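Local coordinates for L-amino acid deaminase (Proteus vulgaris, PDB 5I39), which binds FAD and probably catalyses the oxidative deamination of L-amino acids as a membrane-associated flavoprotein oxidoreductase, at residues V124-D127 / E128-V132. Residues are numbered along the deposited sequence; the frame is centred on the assembly and turned at random.
Sequences VPLD and EEDLV. With EDO (1,2-ethanediol), chain I; EDO (1,2-ethanediol), chain E.
Asp127 OD1 caps the start of helix 128-143 by accepting the amide of Asp130, and Asp130 OD2 reaches back past Asp127 to the amide of Leu126. In the capping bond, 2.8 Å from Asp130 N to Asp127 OD1, the donor comes in nearly along the C-O axis of the carboxylate. The chi1 of 52° sets CG of Asp127 between the backbone N and the carbonyl carbon, which turns OD1 toward the amide of Asp130. In Asp130, CG stands anti to the residue's own N, and OD2 offers its anti lone pair to Leu126 N at 2.9 Å. That bond is almost straight, 170° at the hydrogen. The two side chains cross at about a right angle, their carboxylate planes 83° apart. Each serves a different amide, and Asp127 OD1 and Asp130 OD2 lie 5.3 Å apart. Lys87 forms a salt bridge with Asp130 OD1 and probably offsets some of the negative charge. Beside these bonds, Pro125 lies alongside Leu131, its ring CG 3.9 Å from Leu131 CB, while Leu131 also touches Ile174. A main-chain bond from Leu131 N to Asp127 O, 3.1 Å, continues the helix from the cap. Asp127 is a classic aspartate N-cap; the return bond from Asp130 goes to the residue before it, not to the N-cap amide as in a capping box. The cap marks where the loop after strand 117-123 enters helix 128-143, on the surface and away from the FAD site.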
ATOM      1  N   VAL A 124      -2.866 -18.870 -11.165  1.00  9.59           N
ATOM      2  CA  VAL A 124      -2.613 -20.268 -11.493  1.00  9.92           C
ATOM      3  C   VAL A 124      -1.384 -20.724 -10.695  1.00 10.52           C
ATOM      4  O   VAL A 124      -0.354 -20.054 -10.731  1.00 10.92           O
ATOM      5  CB  VAL A 124      -2.403 -20.449 -13.009  1.00 10.35           C
ATOM      6  CG1 VAL A 124      -1.928 -21.858 -13.345  1.00 10.92           C
ATOM      7  CG2 VAL A 124      -3.689 -20.129 -13.759  1.00 10.64           C
ATOM      8  N   PRO A 125      -1.482 -21.855  -9.969  1.00 11.12           N
ATOM      9  CA  PRO A 125      -0.333 -22.314  -9.183  1.00 11.83           C
ATOM     10  C   PRO A 125       0.846 -22.740 -10.058  1.00 12.68           C
ATOM     11  O   PRO A 125       0.660 -23.106 -11.215  1.00 13.25           O
ATOM     12  CB  PRO A 125      -0.893 -23.511  -8.407  1.00 12.20           C
ATOM     13  CG  PRO A 125      -2.011 -24.008  -9.247  1.00 12.75           C
ATOM     14  CD  PRO A 125      -2.624 -22.777  -9.839  1.00 11.39           C
ATOM     15  N   LEU A 126       2.047 -22.684  -9.496  1.00 13.88           N
ATOM     16  CA  LEU A 126       3.277 -23.011 -10.234  1.00 15.66           C
ATOM     17  C   LEU A 126       3.390 -24.487 -10.605  1.00 16.58           C
ATOM     18  O   LEU A 126       3.870 -24.833 -11.686  1.00 18.32           O
ATOM     19  CB  LEU A 126       4.511 -22.628  -9.411  1.00 17.96           C
ATOM     20  CG  LEU A 126       4.862 -21.147  -9.299  1.00 20.12           C
ATOM     21  CD1 LEU A 126       5.952 -20.954  -8.259  1.00 22.38           C
ATOM     22  CD2 LEU A 126       5.306 -20.582 -10.642  1.00 21.87           C
ATOM     23  N   ASP A 127       2.969 -25.343  -9.685  1.00 16.17           N
ATOM     24  CA  ASP A 127       3.114 -26.792  -9.820  1.00 16.78           C
ATOM     25  C   ASP A 127       2.160 -27.485  -8.846  1.00 16.72           C
ATOM     26  O   ASP A 127       1.401 -26.810  -8.141  1.00 15.36           O
ATOM     27  CB  ASP A 127       4.585 -27.214  -9.612  1.00 17.37           C
ATOM     28  CG  ASP A 127       5.197 -26.678  -8.320  1.00 18.50           C
ATOM     29  OD1 ASP A 127       4.471 -26.424  -7.337  1.00 19.05           O
ATOM     30  OD2 ASP A 127       6.439 -26.535  -8.281  1.00 21.76           O
ATOM     31  N   GLU A 128       2.170 -28.815  -8.823  1.00 17.16           N
ATOM     32  CA  GLU A 128       1.284 -29.572  -7.929  1.00 17.12           C
ATOM     33  C   GLU A 128       1.520 -29.240  -6.448  1.00 15.84           C
ATOM     34  O   GLU A 128       0.563 -29.129  -5.691  1.00 15.28           O
ATOM     35  CB  GLU A 128       1.407 -31.083  -8.173  1.00 19.31           C
ATOM     36  CG  GLU A 128       0.928 -31.550  -9.548  1.00 22.84           C
ATOM     37  CD  GLU A 128      -0.566 -31.376  -9.796  1.00 24.94           C
ATOM     38  OE1 GLU A 128      -1.363 -31.391  -8.834  1.00 26.48           O
ATOM     39  OE2 GLU A 128      -0.953 -31.234 -10.976  1.00 29.05           O
ATOM     40  N   GLU A 129       2.778 -29.054  -6.052  1.00 15.88           N
ATOM     41  CA  GLU A 129       3.123 -28.685  -4.670  1.00 16.15           C
ATOM     42  C   GLU A 129       2.520 -27.334  -4.276  1.00 15.03           C
ATOM     43  O   GLU A 129       1.960 -27.187  -3.191  1.00 14.75           O
ATOM     44  CB  GLU A 129       4.647 -28.653  -4.481  1.00 17.91           C
ATOM     45  CG  GLU A 129       5.108 -28.315  -3.065  1.00 21.92           C
ATOM     46  CD  GLU A 129       6.607 -28.477  -2.865  1.00 24.96           C
ATOM     47  OE1 GLU A 129       7.361 -28.477  -3.862  1.00 28.79           O
ATOM     48  OE2 GLU A 129       7.035 -28.600  -1.699  1.00 28.58           O
ATOM     49  N   ASP A 130       2.645 -26.352  -5.164  1.00 14.05           N
ATOM     50  CA  ASP A 130       2.065 -25.029  -4.936  1.00 13.34           C
ATOM     51  C   ASP A 130       0.545 -25.121  -4.788  1.00 12.49           C
ATOM     52  O   ASP A 130      -0.032 -24.467  -3.921  1.00 12.62           O
ATOM     53  CB  ASP A 130       2.439 -24.082  -6.083  1.00 13.50           C
ATOM     54  CG  ASP A 130       2.188 -22.615  -5.761  1.00 14.01           C
ATOM     55  OD1 ASP A 130       2.265 -22.203  -4.585  1.00 16.08           O
ATOM     56  OD2 ASP A 130       1.922 -21.855  -6.714  1.00 13.85           O
ATOM     57  N   LEU A 131      -0.087 -25.946  -5.620  1.00 12.05           N
ATOM     58  CA  LEU A 131      -1.528 -26.187  -5.542  1.00 11.73           C
ATOM     59  C   LEU A 131      -1.932 -26.821  -4.207  1.00 11.77           C
ATOM     60  O   LEU A 131      -2.932 -26.419  -3.609  1.00 11.43           O
ATOM     61  CB  LEU A 131      -2.000 -27.043  -6.722  1.00 11.97           C
ATOM     62  CG  LEU A 131      -3.476 -27.449  -6.765  1.00 12.56           C
ATOM     63  CD1 LEU A 131      -4.413 -26.256  -6.686  1.00 12.58           C
ATOM     64  CD2 LEU A 131      -3.729 -28.241  -8.035  1.00 13.19           C
ATOM     65  N   VAL A 132      -1.155 -27.798  -3.737  1.00 12.05           N
ATOM     66  CA  VAL A 132      -1.373 -28.372  -2.400  1.00 12.18           C
ATOM     67  C   VAL A 132      -1.317 -27.262  -1.348  1.00 11.96           C
ATOM     68  O   VAL A 132      -2.185 -27.169  -0.481  1.00 11.70           O
ATOM     69  CB  VAL A 132      -0.343 -29.483  -2.061  1.00 12.75           C
ATOM     70  CG1 VAL A 132      -0.418 -29.886  -0.592  1.00 13.32           C
ATOM     71  CG2 VAL A 132      -0.566 -30.708  -2.936  1.00 13.08           C
TER
HETATM   72  C1  EDO I 508       2.539 -18.475 -10.465  1.00 15.84           C
HETATM   73  O1  EDO I 508       1.909 -19.237  -9.434  1.00 14.59           O
HETATM   74  C2  EDO I 508       1.847 -17.123 -10.560  1.00 16.55           C
HETATM   75  O2  EDO I 508       1.981 -16.390  -9.333  1.00 16.84           O
HETATM   76  C1  EDO E 504      -0.289 -27.169 -11.169  1.00 33.98           C
HETATM   77  O1  EDO E 504       0.536 -27.346 -12.327  1.00 34.85           O
HETATM   78  C2  EDO E 504      -1.760 -27.174 -11.571  1.00 35.23           C
HETATM   79  O2  EDO E 504      -2.227 -28.498 -11.867  1.00 37.60           O